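Local coordinates for putative oxidoreductase (Bacteroides fragilis NCTC 9343, PDB 3EOF) that binds flavin mononucleotide and probably works as an oxidoreductase of the nitroreductase family, at the interface of chains A and B. Coordinates in Å, arbitrary orientation; residue numbers count along the deposited sequence, not the author numbering. Chains: chain A/B, Putative oxidoreductase.

The interface of chains A and B. Residues chain A 35-36, 112, 115-116; chain B 111, 115, 128, 130.
With CG anti to the backbone N (chi1 -176°) and the chain bent at the next bond (chi2 54°), B:Gln115 carries its amide across the dimer boundary to A:Thr116. There B:Gln115 NE2 donates to the hydroxyl OG1 of A:Thr116 at 2.7 Å, a bent bond (125° at the hydrogen) whose acceptor sits well out of the amide plane. That hydroxyl passes its own hydrogen to the backbone O of A:Leu112, one turn back, at 2.7 Å, consistent with its accepting from the glutamine. The other end of the amide is held from within chain B: the phenol OH of B:Tyr130 donates to B:Gln115 OE1 at 2.5 Å, moderately tilted from the carbonyl plane. Together the two partners probably fix which way the amide is flipped. A water bridges OE1 and NE2 of B:Gln115 to A:Ser36, its oxygen 3.1 Å from the backbone N of A:Ser36 and also meeting the hydroxyl OG. Apolar packing flanks this network. A:Leu112 crosses B:Gln115 at about a right angle and sets CD2 over one face of the B:Tyr130 ring, 4.0 Å above the plane and toward its rim, while its CD1 meets B:Leu111 CD2 at 3.9 Å. A:Ser36 CB touches ring atom CD2 of B:Tyr130 at 3.6 Å. Within the homodimer interface typical of nitroreductases, the patch joins helix 100-123 of both subunits and probably helps hold the flavin-pocket loop of A:Ser36 against strand 127-131 of chain B, recurring across the two-fold axis.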
loop_
_atom_site.group_PDB
_atom_site.type_symbol
_atom_site.label_atom_id
_atom_site.label_comp_id
_atom_site.label_asym_id
_atom_site.label_seq_id
_atom_site.Cartn_x
_atom_site.Cartn_y
_atom_site.Cartn_z
ATOM N N ALA A 35 -8.853 6.148 5.418
ATOM C CA ALA A 35 -7.458 6.207 4.973
ATOM C C ALA A 35 -7.396 7.239 3.860
ATOM O O ALA A 35 -8.406 7.512 3.165
ATOM C CB ALA A 35 -6.987 4.818 4.432
ATOM N N SER A 36 -6.222 7.830 3.687
ATOM C CA SER A 36 -6.015 8.820 2.642
ATOM C C SER A 36 -6.315 8.162 1.360
ATOM O O SER A 36 -6.053 6.948 1.200
ATOM C CB SER A 36 -4.587 9.310 2.639
ATOM O OG SER A 36 -4.336 9.967 3.838
ATOM N N LEU A 112 -3.513 1.229 1.318
ATOM C CA LEU A 112 -3.701 2.128 2.495
ATOM C C LEU A 112 -4.902 1.733 3.318
ATOM O O LEU A 112 -4.849 1.709 4.535
ATOM C CB LEU A 112 -3.824 3.563 2.016
ATOM C CG LEU A 112 -2.547 4.387 1.909
ATOM C CD1 LEU A 112 -1.274 3.694 1.478
ATOM C CD2 LEU A 112 -2.833 5.560 1.027
ATOM N N GLN A 115 -4.268 -1.893 5.029
ATOM C CA GLN A 115 -3.440 -1.781 6.222
ATOM C C GLN A 115 -4.104 -0.957 7.323
ATOM O O GLN A 115 -3.870 -1.226 8.483
ATOM C CB GLN A 115 -2.085 -1.215 5.868
ATOM C CG GLN A 115 -1.108 -1.174 7.015
ATOM C CD GLN A 115 -0.877 -2.524 7.690
ATOM O OE1 GLN A 115 -0.867 -3.586 7.070
ATOM N NE2 GLN A 115 -0.650 -2.462 8.965
ATOM N N THR A 116 -4.951 0.010 6.992
ATOM C CA THR A 116 -5.685 0.749 8.038
ATOM C C THR A 116 -6.622 -0.265 8.672
ATOM O O THR A 116 -6.687 -0.388 9.882
ATOM C CB THR A 116 -6.424 2.001 7.516
ATOM O OG1 THR A 116 -5.493 2.869 6.857
ATOM C CG2 THR A 116 -7.053 2.760 8.662
ATOM N N LEU B 111 4.003 0.495 1.134
ATOM C CA LEU B 111 2.734 1.172 1.441
ATOM C C LEU B 111 2.155 0.819 2.811
ATOM O O LEU B 111 1.634 1.693 3.558
ATOM C CB LEU B 111 1.762 0.945 0.298
ATOM C CG LEU B 111 2.200 1.676 -0.982
ATOM C CD1 LEU B 111 1.728 1.003 -2.276
ATOM C CD2 LEU B 111 1.738 3.098 -0.945
ATOM N N GLN B 115 1.461 3.582 5.602
ATOM C CA GLN B 115 0.146 3.795 6.232
ATOM C C GLN B 115 0.144 3.541 7.729
ATOM O O GLN B 115 -0.531 4.259 8.452
ATOM C CB GLN B 115 -0.921 2.967 5.534
ATOM C CG GLN B 115 -2.322 3.193 6.053
ATOM C CD GLN B 115 -2.759 4.648 6.060
ATOM O OE1 GLN B 115 -2.236 5.499 5.320
ATOM N NE2 GLN B 115 -3.774 4.929 6.856
ATOM N N ILE B 128 -0.497 14.494 8.813
ATOM C CA ILE B 128 0.273 13.917 7.733
ATOM C C ILE B 128 -0.375 14.266 6.425
ATOM O O ILE B 128 -1.582 14.521 6.370
ATOM C CB ILE B 128 0.372 12.363 7.871
ATOM C CG1 ILE B 128 -0.995 11.661 7.677
ATOM C CG2 ILE B 128 1.006 11.972 9.209
ATOM C CD1 ILE B 128 -1.325 11.250 6.231
ATOM N N TYR B 130 0.082 12.646 2.360
ATOM C CA TYR B 130 0.698 11.927 1.253
ATOM C C TYR B 130 0.770 12.852 0.068
ATOM O O TYR B 130 -0.146 13.658 -0.166
ATOM C CB TYR B 130 -0.138 10.728 0.811
ATOM C CG TYR B 130 -0.126 9.524 1.727
ATOM C CD1 TYR B 130 0.752 8.488 1.515
ATOM C CD2 TYR B 130 -1.038 9.400 2.753
ATOM C CE1 TYR B 130 0.750 7.367 2.320
ATOM C CE2 TYR B 130 -1.024 8.303 3.582
ATOM C CZ TYR B 130 -0.124 7.285 3.355
ATOM O OH TYR B 130 -0.107 6.169 4.142
HETATM O O HOH W 1 -4.136 7.855 5.927
#